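Local coordinates for protein acetyltransferase, GNAT family (Streptococcus pneumoniae, PDB 2I79) that binds acetyl coenzyme A and, as a member of the GNAT family, probably transfers its acetyl group to an amino group of a substrate, at residues A[32-37]-A[89-94]; A[69-74]-A[101-106]. One frame throughout, in Å; residues are numbered along the deposited sequence.

Interaction 1 (A[32-37]-A[89-94]). With ACO (acetyl coenzyme *a), chain G.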
loop_
_atom_site.group_PDB
_atom_site.type_symbol
_atom_site.label_atom_id
_atom_site.label_comp_id
_atom_site.label_asym_id
_atom_site.label_seq_id
_atom_site.Cartn_x
_atom_site.Cartn_y
_atom_site.Cartn_z
ATOM N N THR A 32 -0.782 2.798 -15.013
ATOM C CA THR A 32 -0.305 2.279 -13.738
ATOM C C THR A 32 0.884 3.090 -13.247
ATOM O O THR A 32 1.291 4.045 -13.885
ATOM C CB THR A 32 0.075 0.789 -13.857
ATOM O OG1 THR A 32 1.353 0.648 -14.503
ATOM C CG2 THR A 32 -1.026 0.031 -14.634
ATOM N N SER A 33 1.428 2.721 -12.105
ATOM C CA SER A 33 2.523 3.494 -11.506
ATOM C C SER A 33 3.840 3.300 -12.273
ATOM O O SER A 33 4.763 4.111 -12.143
ATOM C CB SER A 33 2.669 3.134 -10.033
ATOM O OG SER A 33 2.993 1.749 -9.949
ATOM N N LEU A 34 3.897 2.240 -13.087
ATOM C CA LEU A 34 4.947 2.085 -14.112
ATOM C C LEU A 34 4.986 3.299 -15.035
ATOM O O LEU A 34 3.942 3.778 -15.507
ATOM C CB LEU A 34 4.711 0.830 -14.942
ATOM C CG LEU A 34 4.832 -0.564 -14.269
ATOM C CD1 LEU A 34 4.472 -1.651 -15.302
ATOM C CD2 LEU A 34 6.215 -0.809 -13.668
ATOM N N ASP A 35 6.189 3.791 -15.280
ATOM C CA ASP A 35 6.446 4.869 -16.224
ATOM C C ASP A 35 7.706 4.605 -17.024
ATOM O O ASP A 35 8.257 3.508 -16.978
ATOM C CB ASP A 35 6.487 6.242 -15.525
ATOM C CG ASP A 35 7.707 6.456 -14.630
ATOM O OD1 ASP A 35 8.742 5.770 -14.708
ATOM O OD2 ASP A 35 7.622 7.376 -13.816
ATOM N N GLY A 36 8.130 5.609 -17.785
ATOM C CA GLY A 36 9.254 5.492 -18.694
ATOM C C GLY A 36 10.572 5.059 -18.079
ATOM O O GLY A 36 11.389 4.443 -18.750
ATOM N N ASP A 37 10.767 5.366 -16.801
ATOM C CA ASP A 37 11.912 4.872 -16.061
ATOM C C ASP A 37 11.934 3.322 -15.968
ATOM O O ASP A 37 12.984 2.719 -15.692
ATOM C CB ASP A 37 11.979 5.516 -14.676
ATOM C CG ASP A 37 12.557 6.952 -14.704
ATOM O OD1 ASP A 37 12.447 7.668 -15.735
ATOM O OD2 ASP A 37 13.138 7.367 -13.674
ATOM N N ASP A 89 -3.304 -7.537 -2.675
ATOM C CA ASP A 89 -3.317 -6.393 -3.584
ATOM C C ASP A 89 -3.021 -6.918 -4.964
ATOM O O ASP A 89 -1.966 -7.556 -5.178
ATOM C CB ASP A 89 -2.244 -5.394 -3.153
ATOM C CG ASP A 89 -2.536 -4.804 -1.773
ATOM O OD1 ASP A 89 -3.570 -4.123 -1.653
ATOM O OD2 ASP A 89 -1.758 -5.045 -0.807
ATOM N N LEU A 90 -3.942 -6.666 -5.887
ATOM C CA LEU A 90 -3.871 -7.224 -7.229
ATOM C C LEU A 90 -3.244 -6.213 -8.214
ATOM O O LEU A 90 -3.487 -4.999 -8.129
ATOM C CB LEU A 90 -5.283 -7.689 -7.672
ATOM C CG LEU A 90 -5.560 -8.730 -8.773
ATOM C CD1 LEU A 90 -5.035 -10.119 -8.518
ATOM C CD2 LEU A 90 -7.080 -8.847 -8.955
ATOM N N PHE A 91 -2.419 -6.743 -9.130
ATOM C CA PHE A 91 -1.846 -5.999 -10.261
ATOM C C PHE A 91 -1.873 -6.894 -11.508
ATOM O O PHE A 91 -1.370 -8.022 -11.445
ATOM C CB PHE A 91 -0.400 -5.609 -9.947
ATOM C CG PHE A 91 0.310 -4.932 -11.080
ATOM C CD1 PHE A 91 0.023 -3.609 -11.409
ATOM C CD2 PHE A 91 1.253 -5.610 -11.829
ATOM C CE1 PHE A 91 0.690 -2.969 -12.462
ATOM C CE2 PHE A 91 1.919 -4.979 -12.883
ATOM C CZ PHE A 91 1.637 -3.658 -13.197
ATOM N N ILE A 92 -2.436 -6.397 -12.618
ATOM C CA ILE A 92 -2.406 -7.095 -13.926
ATOM C C ILE A 92 -1.962 -6.157 -15.049
ATOM O O ILE A 92 -2.396 -5.009 -15.135
ATOM C CB ILE A 92 -3.802 -7.684 -14.315
ATOM C CG1 ILE A 92 -4.368 -8.547 -13.176
ATOM C CG2 ILE A 92 -3.747 -8.550 -15.631
ATOM C CD1 ILE A 92 -5.745 -9.173 -13.490
ATOM N N VAL A 93 -1.109 -6.644 -15.940
ATOM C CA VAL A 93 -0.801 -5.886 -17.140
ATOM C C VAL A 93 -0.586 -6.852 -18.288
ATOM O O VAL A 93 -0.000 -7.918 -18.098
ATOM C CB VAL A 93 0.404 -4.939 -16.949
ATOM C CG1 VAL A 93 1.637 -5.713 -16.476
ATOM C CG2 VAL A 93 0.688 -4.187 -18.231
ATOM N N ILE A 94 -1.132 -6.470 -19.455
ATOM C CA ILE A 94 -1.046 -7.238 -20.708
ATOM C C ILE A 94 -0.338 -6.338 -21.728
ATOM O O ILE A 94 -0.523 -5.112 -21.713
ATOM C CB ILE A 94 -2.447 -7.658 -21.231
ATOM C CG1 ILE A 94 -3.195 -8.515 -20.183
ATOM C CG2 ILE A 94 -2.353 -8.452 -22.538
ATOM C CD1 ILE A 94 -2.551 -9.879 -19.880
HETATM N N1A ACO G . -14.130 0.767 -22.111
HETATM C C2A ACO G . -14.799 -0.308 -21.643
HETATM N N3A ACO G . -14.437 -1.574 -21.931
HETATM C C4A ACO G . -13.367 -1.829 -22.710
HETATM C C5A ACO G . -12.578 -0.721 -23.243
HETATM C C6A ACO G . -13.026 0.633 -22.885
HETATM N N6A ACO G . -12.349 1.708 -23.344
HETATM N N7A ACO G . -11.597 -1.255 -23.974
HETATM C C8A ACO G . -11.751 -2.612 -23.900
HETATM N N9A ACO G . -12.812 -2.945 -23.146
HETATM C C1B ACO G . -13.373 -4.269 -22.755
HETATM C C2B ACO G . -13.412 -5.396 -23.775
HETATM O O2B ACO G . -14.590 -5.347 -24.583
HETATM C C3B ACO G . -13.442 -6.594 -22.861
HETATM O O3B ACO G . -14.691 -6.797 -22.225
HETATM P P3B ACO G . -15.708 -7.973 -22.605
HETATM O O7A ACO G . -16.162 -7.368 -23.924
HETATM O O8A ACO G . -16.748 -8.032 -21.512
HETATM O O9A ACO G . -14.902 -9.246 -22.676
HETATM C C4B ACO G . -12.532 -6.172 -21.717
HETATM O O4B ACO G . -12.631 -4.755 -21.638
HETATM C C5B ACO G . -11.105 -6.641 -21.966
HETATM O O5B ACO G . -11.045 -7.982 -21.465
HETATM P P1A ACO G . -9.767 -8.883 -21.833
HETATM O O1A ACO G . -9.494 -8.819 -23.313
HETATM O O2A ACO G . -9.985 -10.201 -21.119
HETATM O O3A ACO G . -8.601 -7.985 -21.158
HETATM P P2A ACO G . -7.180 -7.495 -21.808
HETATM O O4A ACO G . -7.283 -6.359 -22.832
HETATM O O5A ACO G . -6.462 -8.776 -22.161
HETATM O O6A ACO G . -6.580 -6.871 -20.423
HETATM C CBP ACO G . -6.023 -4.785 -19.272
HETATM C CCP ACO G . -7.101 -5.664 -19.877
HETATM C CDP ACO G . -6.712 -3.583 -18.610
HETATM C CEP ACO G . -5.234 -5.627 -18.258
HETATM C CAP ACO G . -5.086 -4.292 -20.381
HETATM O OAP ACO G . -5.769 -3.404 -21.297
HETATM C C9P ACO G . -3.856 -3.611 -19.804
HETATM O O9P ACO G . -2.902 -4.280 -19.456
HETATM N N8P ACO G . -3.864 -2.286 -19.727
HETATM C C7P ACO G . -2.748 -1.465 -19.243
HETATM C C6P ACO G . -2.365 -1.728 -17.787
HETATM C C5P ACO G . -3.552 -1.581 -16.877
HETATM O O5P ACO G . -4.220 -0.568 -16.931
HETATM N N4P ACO G . -3.814 -2.589 -16.055
HETATM C C3P ACO G . -4.917 -2.591 -15.108
HETATM C C2P ACO G . -4.699 -1.666 -13.919
HETATM S S1P ACO G . -3.322 -2.247 -12.968
HETATM C C ACO G . -3.791 -3.158 -11.707
HETATM O O ACO G . -4.301 -4.196 -12.060
HETATM C CH3 ACO G . -3.567 -2.659 -10.291
#
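The ring of Phe-91 is met at its edge by two side chains of the 32-37 loop. Thr-32 CB lies near the ring plane, 4.1 Å from Phe-91 CE1. Leu-34 CD1 comes to the same edge beside it, 4.1 Å from Phe-91 CZ. No hydrogen bond joins the two segments, so this part of the contact is apolar packing. Phe-91 reaches the loop because its CG is anti to the backbone N (chi1 176°). Acetyl coenzyme A shares the site. Thr-32 CG2 touches its sulfur S1P at 3.6 Å, and the acetyl carbon C lies 3.9 Å from Phe-91 CD1.

Strand 87-94 is the GNAT strand that pairs with the pantetheine arm, which runs beside it like a further short strand. Ile-92 N donates to the acetyl oxygen O of the cofactor at 2.9 Å (158°), a bond that probably helps to polarise the thioester carbonyl. Ile-92 O accepts from N4P at 3.0 Å. Ile-94 N gives O9P a straighter bond of 2.8 Å (166°).

Further out, Leu-34 packs on Val-25 and Ser-26 of helix 15-26, and Phe-91 on Ile-73 of the neighbouring strand. Within the loop, Leu-34 N makes a weak bond to Thr-32 OG1. Arg-83 of the second subunit donates to Thr-32 O.

Interaction 2 (A[69-74]-A[101-106]). With ACO (acetyl coenzyme *a), chain G.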
loop_
_atom_site.group_PDB
_atom_site.type_symbol
_atom_site.label_atom_id
_atom_site.label_comp_id
_atom_site.label_asym_id
_atom_site.label_seq_id
_atom_site.Cartn_x
_atom_site.Cartn_y
_atom_site.Cartn_z
ATOM N N LYS A 69 6.632 -16.275 -25.521
ATOM C CA LYS A 69 7.030 -15.009 -24.889
ATOM C C LYS A 69 5.975 -14.532 -23.903
ATOM O O LYS A 69 4.774 -14.625 -24.192
ATOM C CB LYS A 69 7.234 -13.908 -25.942
ATOM C CG LYS A 69 8.328 -14.175 -26.967
ATOM C CD LYS A 69 9.751 -14.478 -26.328
ATOM C CE LYS A 69 10.471 -13.221 -25.790
ATOM N NZ LYS A 69 11.746 -13.596 -25.103
ATOM N N ILE A 70 6.420 -13.999 -22.761
ATOM C CA ILE A 70 5.519 -13.403 -21.769
ATOM C C ILE A 70 4.668 -12.319 -22.428
ATOM O O ILE A 70 5.208 -11.352 -23.002
ATOM C CB ILE A 70 6.282 -12.752 -20.561
ATOM C CG1 ILE A 70 7.164 -13.774 -19.861
ATOM C CG2 ILE A 70 5.277 -12.126 -19.553
ATOM C CD1 ILE A 70 7.953 -13.197 -18.634
ATOM N N ALA A 71 3.343 -12.506 -22.341
ATOM C CA ALA A 71 2.364 -11.589 -22.881
ATOM C C ALA A 71 1.564 -10.831 -21.793
ATOM O O ALA A 71 0.961 -9.793 -22.085
ATOM C CB ALA A 71 1.406 -12.348 -23.805
ATOM N N GLY A 72 1.570 -11.363 -20.564
ATOM C CA GLY A 72 0.821 -10.790 -19.464
ATOM C C GLY A 72 1.250 -11.315 -18.101
ATOM O O GLY A 72 1.867 -12.368 -18.001
ATOM N N ILE A 73 0.971 -10.551 -17.056
ATOM C CA ILE A 73 1.221 -10.989 -15.683
ATOM C C ILE A 73 0.090 -10.579 -14.766
ATOM O O ILE A 73 -0.547 -9.550 -14.976
ATOM C CB ILE A 73 2.560 -10.452 -15.115
ATOM C CG1 ILE A 73 2.535 -8.936 -14.916
ATOM C CG2 ILE A 73 3.719 -10.872 -16.017
ATOM C CD1 ILE A 73 2.350 -8.532 -13.425
ATOM N N VAL A 74 -0.192 -11.423 -13.785
ATOM C CA VAL A 74 -1.048 -11.044 -12.670
ATOM C C VAL A 74 -0.231 -11.277 -11.391
ATOM O O VAL A 74 0.445 -12.294 -11.222
ATOM C CB VAL A 74 -2.458 -11.746 -12.674
ATOM C CG1 VAL A 74 -2.362 -13.245 -12.771
ATOM C CG2 VAL A 74 -3.282 -11.336 -11.411
ATOM N N ASN A 101 -8.450 -9.717 -26.356
ATOM C CA ASN A 101 -8.540 -11.067 -26.855
ATOM C C ASN A 101 -8.923 -12.047 -25.746
ATOM O O ASN A 101 -8.940 -13.267 -25.981
ATOM C CB ASN A 101 -7.204 -11.468 -27.486
ATOM C CG ASN A 101 -6.987 -10.822 -28.822
ATOM O OD1 ASN A 101 -7.712 -11.103 -29.775
ATOM N ND2 ASN A 101 -6.024 -9.926 -28.907
ATOM N N GLY A 102 -9.217 -11.535 -24.547
ATOM C CA GLY A 102 -9.574 -12.395 -23.414
ATOM C C GLY A 102 -8.421 -12.753 -22.471
ATOM O O GLY A 102 -8.621 -13.433 -21.489
ATOM N N LEU A 103 -7.210 -12.289 -22.735
ATOM C CA LEU A 103 -6.065 -12.744 -21.924
ATOM C C LEU A 103 -6.118 -12.206 -20.485
ATOM O O LEU A 103 -5.919 -12.960 -19.516
ATOM C CB LEU A 103 -4.729 -12.393 -22.597
ATOM C CG LEU A 103 -3.500 -12.936 -21.855
ATOM C CD1 LEU A 103 -3.556 -14.470 -21.617
ATOM C CD2 LEU A 103 -2.246 -12.512 -22.616
ATOM N N GLY A 104 -6.409 -10.912 -20.356
ATOM C CA GLY A 104 -6.644 -10.279 -19.059
ATOM C C GLY A 104 -7.644 -11.036 -18.191
ATOM O O GLY A 104 -7.399 -11.231 -17.014
ATOM N N SER A 105 -8.771 -11.456 -18.769
ATOM C CA SER A 105 -9.789 -12.232 -18.049
ATOM C C SER A 105 -9.316 -13.588 -17.589
ATOM O O SER A 105 -9.606 -13.995 -16.488
ATOM C CB SER A 105 -11.031 -12.469 -18.919
ATOM O OG SER A 105 -11.767 -11.293 -19.022
ATOM N N LEU A 106 -8.653 -14.316 -18.470
ATOM C CA LEU A 106 -8.113 -15.628 -18.130
ATOM C C LEU A 106 -7.161 -15.569 -16.914
ATOM O O LEU A 106 -7.235 -16.394 -15.991
ATOM C CB LEU A 106 -7.364 -16.159 -19.337
ATOM C CG LEU A 106 -7.455 -17.627 -19.738
ATOM C CD1 LEU A 106 -8.862 -18.233 -19.523
ATOM C CD2 LEU A 106 -7.003 -17.699 -21.234
HETATM N N1A ACO G . -14.130 0.767 -22.111
HETATM C C2A ACO G . -14.799 -0.308 -21.643
HETATM N N3A ACO G . -14.437 -1.574 -21.931
HETATM C C4A ACO G . -13.367 -1.829 -22.710
HETATM C C5A ACO G . -12.578 -0.721 -23.243
HETATM C C6A ACO G . -13.026 0.633 -22.885
HETATM N N6A ACO G . -12.349 1.708 -23.344
HETATM N N7A ACO G . -11.597 -1.255 -23.974
HETATM C C8A ACO G . -11.751 -2.612 -23.900
HETATM N N9A ACO G . -12.812 -2.945 -23.146
HETATM C C1B ACO G . -13.373 -4.269 -22.755
HETATM C C2B ACO G . -13.412 -5.396 -23.775
HETATM O O2B ACO G . -14.590 -5.347 -24.583
HETATM C C3B ACO G . -13.442 -6.594 -22.861
HETATM O O3B ACO G . -14.691 -6.797 -22.225
HETATM P P3B ACO G . -15.708 -7.973 -22.605
HETATM O O7A ACO G . -16.162 -7.368 -23.924
HETATM O O8A ACO G . -16.748 -8.032 -21.512
HETATM O O9A ACO G . -14.902 -9.246 -22.676
HETATM C C4B ACO G . -12.532 -6.172 -21.717
HETATM O O4B ACO G . -12.631 -4.755 -21.638
HETATM C C5B ACO G . -11.105 -6.641 -21.966
HETATM O O5B ACO G . -11.045 -7.982 -21.465
HETATM P P1A ACO G . -9.767 -8.883 -21.833
HETATM O O1A ACO G . -9.494 -8.819 -23.313
HETATM O O2A ACO G . -9.985 -10.201 -21.119
HETATM O O3A ACO G . -8.601 -7.985 -21.158
HETATM P P2A ACO G . -7.180 -7.495 -21.808
HETATM O O4A ACO G . -7.283 -6.359 -22.832
HETATM O O5A ACO G . -6.462 -8.776 -22.161
HETATM O O6A ACO G . -6.580 -6.871 -20.423
HETATM C CBP ACO G . -6.023 -4.785 -19.272
HETATM C CCP ACO G . -7.101 -5.664 -19.877
HETATM C CDP ACO G . -6.712 -3.583 -18.610
HETATM C CEP ACO G . -5.234 -5.627 -18.258
HETATM C CAP ACO G . -5.086 -4.292 -20.381
HETATM O OAP ACO G . -5.769 -3.404 -21.297
HETATM C C9P ACO G . -3.856 -3.611 -19.804
HETATM O O9P ACO G . -2.902 -4.280 -19.456
HETATM N N8P ACO G . -3.864 -2.286 -19.727
HETATM C C7P ACO G . -2.748 -1.465 -19.243
HETATM C C6P ACO G . -2.365 -1.728 -17.787
HETATM C C5P ACO G . -3.552 -1.581 -16.877
HETATM O O5P ACO G . -4.220 -0.568 -16.931
HETATM N N4P ACO G . -3.814 -2.589 -16.055
HETATM C C3P ACO G . -4.917 -2.591 -15.108
HETATM C C2P ACO G . -4.699 -1.666 -13.919
HETATM S S1P ACO G . -3.322 -2.247 -12.968
HETATM C C ACO G . -3.791 -3.158 -11.707
HETATM O O ACO G . -4.301 -4.196 -12.060
HETATM C CH3 ACO G . -3.567 -2.659 -10.291
#
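Leu-103 holds CG anti to its backbone N (chi1 -176°), and its second torsion (chi2 55°) places CD2 against the 69-74 strand. There CD2 meets Ala-71 CB at 3.8 Å, methyl against methyl. The same CD2 lies 4.5 Å from Gly-72 N. No hydrogen bond crosses between the segments. At a classic beta bulge, Ala-71 and Gly-72 are together paired with the single residue Ala-64 of strand 60-66, and Leu-103 packs here. Ala-71 also touches Leu-66 and Tyr-98. The backbones come nearest at Gly-72 and Gly-104, whose CA atoms are 7.5 Å apart.

The other side of the 101-106 turn holds the diphosphate of acetyl coenzyme A. This is the pyrophosphate-binding loop of the GNAT fold, at the N-terminus of helix 103-117. Gly-102 is the N-cap residue, and its N donates to O1A at 3.0 Å. Gly-104 N reaches O5A on the other phosphate at 2.8 Å. Ser-105 grips O2A twice, through its N at 2.9 Å and its OG at 3.0 Å. The side chain is turned with OG on the same side as the backbone N, which lets both donors meet one oxygen. The positive end of the helix dipole probably adds to the hold on the phosphates. Gly-104, which has no side chain, lies close against the ester oxygen O6A, which links the second phosphate to the pantetheine arm. Gly-102 has a positive phi (95°), an angle that suits a residue without a side chain. Ser-105 OG is also hydrogen-bonded to Lys-141 NZ, which brings a likely positive charge near the diphosphate.

Overall arrangement
The centres of interactions 1 and 2 lie 14 Å apart. Their segments alternate along the chain: 32-37, 69-74, 89-94, then 101-106. Strands 69-77 and 87-94 are antiparallel neighbours in the mixed sheet, and a probable hydrogen bond from Ile-73 N to Val-93 O (3.0 Å) joins the two contacts. Ile-92 and Val-74 also pack together. Strand 87-94 is followed by helix 103-117, so the strand that pairs with the pantetheine arm leads into the loop that binds the diphosphate. Both contacts touch the same acetyl coenzyme A: interaction 1 along the thioester and pantetheine arm, interaction 2 at the diphosphate.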